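Local coordinates for exodeoxyribonuclease (Neisseria meningitidis, PDB 4B5G), which cleaves DNA backbones at apurinic or apyrimidinic sites as an AP endonuclease of the ExoA family, probably with magnesium or manganese ions, at a contact of chain A with DNA. Residues are numbered along the deposited sequence; one frame, centred on the assembly and turned at random.

A contact of chain A with DNA. Residues 11, 13-14, 38, 43, 64-65. With nucleotides of chain B.
Arg13 reaches along the backbone of DG10 of chain B and sets its guanidinium between two successive phosphates. The chain leaves with CG beside the backbone N (chi1 -66°) and bends at chi3, which brings NH2 alongside the deoxyribose of DG10. From there NH2 forms a salt bridge with the phosphate oxygen OP2 of DC11 at 3.4 Å. Weak hydrogen bonds run from the same NH2 to the ester oxygens O5' and O3' of DG10, the latter at 3.2 Å and well off straight (125° at H). On the protein side, NH1 of Arg13 pairs with OD2 of Asp43 at 3.9 Å, a long salt bridge that may steady the group. The same OD2 comes within 3.3 Å of OP1 of DC11; these like charges would repel unless offset, perhaps by the arginine nearby. In the next residue after Arg13, the backbone N of Ser14 gives OP1 of DG10 a weak hydrogen bond (3.4 Å, 155° at H), while CA of Gly11 touches the same oxygen. The closer packing is against sugars: CB of Lys38 meets C5' of DG10 at 3.6 Å, and Gly65 lays its CA alongside C5' of DC11 at 3.7 Å. Arg64 makes the looser flank. Its CB meets C5' of DC11, and beyond it the chain runs past the sugar, its CD near O3' of DC11. The contacts described fall on phosphates and sugars rather than on the paired bases, which would suit binding with little regard to sequence. The patch combines the start of helix 12-17, which follows strand 2-8, with loops carrying Lys38, Asp43 and Arg64-Gly65, on the DNA-binding face about 11 Å from the active-site Tyr109, measured from the patch centre.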
ATOM      1  N   GLY A  11       2.991   2.839  12.546  1.00 82.29           N
ATOM      2  CA  GLY A  11       3.264   3.967  13.416  1.00 79.03           C
ATOM      3  C   GLY A  11       4.454   4.733  12.873  1.00 80.46           C
ATOM      4  O   GLY A  11       5.594   4.287  12.998  1.00 81.34           O
ATOM      5  N   ARG A  13       5.936   7.436  13.779  1.00 81.26           N
ATOM      6  CA  ARG A  13       6.892   7.933  14.763  1.00 83.94           C
ATOM      7  C   ARG A  13       7.903   6.854  15.136  1.00 86.74           C
ATOM      8  O   ARG A  13       9.112   7.107  15.184  1.00 91.96           O
ATOM      9  CB  ARG A  13       6.158   8.453  16.000  1.00 87.03           C
ATOM     10  CG  ARG A  13       5.306   9.680  15.714  1.00 85.69           C
ATOM     11  CD  ARG A  13       4.714  10.274  16.975  1.00 69.73           C
ATOM     12  NE  ARG A  13       3.843   9.328  17.661  1.00 83.96           N
ATOM     13  CZ  ARG A  13       2.519   9.421  17.682  1.00 92.05           C
ATOM     14  NH1 ARG A  13       1.915  10.407  17.039  1.00 89.38           N
ATOM     15  NH2 ARG A  13       1.797   8.527  18.334  1.00 96.17           N
ATOM     16  N   SER A  14       7.400   5.644  15.369  1.00 84.39           N
ATOM     17  CA  SER A  14       8.242   4.490  15.659  1.00 87.02           C
ATOM     18  C   SER A  14       9.212   4.241  14.511  1.00 86.43           C
ATOM     19  O   SER A  14      10.415   4.063  14.721  1.00 90.18           O
ATOM     20  CB  SER A  14       7.376   3.252  15.890  1.00 85.34           C
ATOM     21  OG  SER A  14       8.169   2.084  15.989  1.00 88.94           O
ATOM     22  N   LYS A  38      -0.736   5.655  12.474  1.00 90.56           N
ATOM     23  CA  LYS A  38      -1.041   5.612  13.902  1.00 91.20           C
ATOM     24  C   LYS A  38      -0.795   6.969  14.549  1.00 91.24           C
ATOM     25  O   LYS A  38      -0.180   7.064  15.612  1.00 95.20           O
ATOM     26  CB  LYS A  38      -0.245   4.513  14.611  1.00 89.88           C
ATOM     27  CG  LYS A  38      -0.512   3.107  14.100  1.00 87.95           C
ATOM     28  CD  LYS A  38       0.248   2.079  14.922  1.00 86.74           C
ATOM     29  CE  LYS A  38      -0.168   0.664  14.566  1.00 89.97           C
ATOM     30  NZ  LYS A  38      -1.603   0.416  14.878  1.00 90.46           N
ATOM     31  N   ASP A  43      -0.310  15.279  15.851  1.00 96.62           N
ATOM     32  CA  ASP A  43       0.757  14.412  16.332  1.00 90.74           C
ATOM     33  C   ASP A  43       1.988  14.456  15.428  1.00 88.13           C
ATOM     34  O   ASP A  43       3.076  14.037  15.825  1.00 80.18           O
ATOM     35  CB  ASP A  43       0.253  12.975  16.445  1.00 88.59           C
ATOM     36  CG  ASP A  43      -0.852  12.820  17.470  1.00 98.10           C
ATOM     37  OD1 ASP A  43      -0.914  13.643  18.407  1.00107.22           O
ATOM     38  OD2 ASP A  43      -1.654  11.872  17.340  1.00100.20           O
ATOM     39  N   ARG A  64      -7.622   8.556  17.877  1.00111.92           N
ATOM     40  CA  ARG A  64      -6.189   8.826  17.931  1.00112.62           C
ATOM     41  C   ARG A  64      -5.343   7.551  17.939  1.00111.61           C
ATOM     42  O   ARG A  64      -5.727   6.541  18.527  1.00113.57           O
ATOM     43  CB  ARG A  64      -5.904   9.678  19.175  1.00116.40           C
ATOM     44  CG  ARG A  64      -7.095  10.579  19.533  1.00119.29           C
ATOM     45  CD  ARG A  64      -7.032  11.204  20.930  1.00112.86           C
ATOM     46  NE  ARG A  64      -6.013  12.232  21.122  1.00122.33           N
ATOM     47  CZ  ARG A  64      -6.144  13.241  21.979  1.00127.95           C
ATOM     48  NH1 ARG A  64      -7.256  13.360  22.696  1.00122.45           N
ATOM     49  NH2 ARG A  64      -5.179  14.141  22.113  1.00124.28           N
ATOM     50  N   GLY A  65      -4.183   7.615  17.289  1.00104.16           N
ATOM     51  CA  GLY A  65      -3.286   6.476  17.189  1.00 96.71           C
ATOM     52  C   GLY A  65      -3.847   5.277  16.444  1.00100.53           C
ATOM     53  O   GLY A  65      -3.643   4.135  16.857  1.00 97.53           O
TER
ATOM     54  P    DA B   9       7.024  -1.260  18.695  1.00 99.79           P
ATOM     55  OP1  DA B   9       8.125  -1.070  17.726  1.00 91.35           O
ATOM     56  OP2  DA B   9       7.318  -1.279  20.146  1.00 98.45           O
ATOM     57  O5'  DA B   9       5.920  -0.137  18.432  1.00 95.00           O
ATOM     58  C5'  DA B   9       5.325  -0.024  17.145  1.00 84.16           C
ATOM     59  C4'  DA B   9       4.087   0.849  17.211  1.00 91.72           C
ATOM     60  O4'  DA B   9       3.039   0.136  17.916  1.00 86.88           O
ATOM     61  C3'  DA B   9       4.286   2.169  17.944  1.00 86.87           C
ATOM     62  O3'  DA B   9       3.641   3.220  17.240  1.00 80.94           O
ATOM     63  C2'  DA B   9       3.650   1.937  19.312  1.00 90.42           C
ATOM     64  C1'  DA B   9       2.574   0.900  19.010  1.00 97.50           C
ATOM     65  N9   DA B   9       2.316  -0.003  20.127  1.00 97.23           N
ATOM     66  C8   DA B   9       3.225  -0.497  21.022  1.00 93.78           C
ATOM     67  N7   DA B   9       2.699  -1.293  21.925  1.00 90.78           N
ATOM     68  C5   DA B   9       1.354  -1.324  21.600  1.00 90.53           C
ATOM     69  C6   DA B   9       0.248  -1.986  22.170  1.00 93.42           C
ATOM     70  N6   DA B   9       0.326  -2.784  23.242  1.00 90.70           N
ATOM     71  N1   DA B   9      -0.954  -1.796  21.593  1.00 92.34           N
ATOM     72  C2   DA B   9      -1.047  -1.000  20.523  1.00 92.23           C
ATOM     73  N3   DA B   9      -0.084  -0.326  19.899  1.00 93.46           N
ATOM     74  C4   DA B   9       1.102  -0.533  20.493  1.00 93.68           C
ATOM     75  P    DG B  10       3.990   4.751  17.578  1.00 88.94           P
ATOM     76  OP1  DG B  10       4.108   5.484  16.297  1.00 79.30           O
ATOM     77  OP2  DG B  10       5.120   4.751  18.533  1.00 94.58           O
ATOM     78  O5'  DG B  10       2.697   5.271  18.357  1.00 91.15           O
ATOM     79  C5'  DG B  10       1.418   5.106  17.767  1.00 87.05           C
ATOM     80  C4'  DG B  10       0.343   5.032  18.836  1.00 93.57           C
ATOM     81  O4'  DG B  10       0.518   3.832  19.626  1.00 95.25           O
ATOM     82  C3'  DG B  10       0.347   6.186  19.835  1.00 94.30           C
ATOM     83  O3'  DG B  10      -0.783   7.016  19.583  1.00108.27           O
ATOM     84  C2'  DG B  10       0.294   5.525  21.213  1.00 95.30           C
ATOM     85  C1'  DG B  10      -0.066   4.085  20.882  1.00 89.52           C
ATOM     86  N9   DG B  10       0.450   3.136  21.858  1.00 94.41           N
ATOM     87  C8   DG B  10       1.761   2.894  22.190  1.00 91.04           C
ATOM     88  N7   DG B  10       1.898   1.979  23.111  1.00 91.02           N
ATOM     89  C5   DG B  10       0.594   1.595  23.404  1.00 92.89           C
ATOM     90  C6   DG B  10       0.106   0.639  24.323  1.00 88.74           C
ATOM     91  O6   DG B  10       0.760  -0.086  25.087  1.00 87.44           O
ATOM     92  N1   DG B  10      -1.287   0.565  24.301  1.00 88.64           N
ATOM     93  C2   DG B  10      -2.100   1.325  23.491  1.00 85.84           C
ATOM     94  N2   DG B  10      -3.420   1.124  23.601  1.00 82.97           N
ATOM     95  N3   DG B  10      -1.655   2.223  22.627  1.00 83.11           N
ATOM     96  C4   DG B  10      -0.305   2.301  22.641  1.00 92.79           C
ATOM     97  P    DC B  11      -1.032   8.350  20.446  1.00102.62           P
ATOM     98  OP1  DC B  11      -1.474   9.402  19.504  1.00 91.73           O
ATOM     99  OP2  DC B  11       0.145   8.595  21.310  1.00 97.89           O
ATOM    100  O5'  DC B  11      -2.263   7.958  21.386  1.00 88.39           O
ATOM    101  C5'  DC B  11      -3.402   7.344  20.796  1.00 99.66           C
ATOM    102  C4'  DC B  11      -4.332   6.796  21.860  1.00102.34           C
ATOM    103  O4'  DC B  11      -3.705   5.659  22.501  1.00102.62           O
ATOM    104  C3'  DC B  11      -4.668   7.798  22.960  1.00 98.62           C
ATOM    105  O3'  DC B  11      -6.057   8.109  22.923  1.00 97.24           O
ATOM    106  C2'  DC B  11      -4.273   7.109  24.267  1.00106.77           C
ATOM    107  C1'  DC B  11      -4.015   5.658  23.876  1.00 88.79           C
ATOM    108  N1   DC B  11      -2.871   5.037  24.604  1.00 87.78           N
ATOM    109  C2   DC B  11      -3.114   4.030  25.544  1.00 91.37           C
ATOM    110  O2   DC B  11      -4.279   3.670  25.757  1.00 91.60           O
ATOM    111  N3   DC B  11      -2.064   3.476  26.196  1.00 88.26           N
ATOM    112  C4   DC B  11      -0.820   3.886  25.942  1.00 86.06           C
ATOM    113  N4   DC B  11       0.178   3.301  26.615  1.00 84.60           N
ATOM    114  C5   DC B  11      -0.552   4.912  24.988  1.00 82.08           C
ATOM    115  C6   DC B  11      -1.596   5.452  24.350  1.00 85.66           C
TER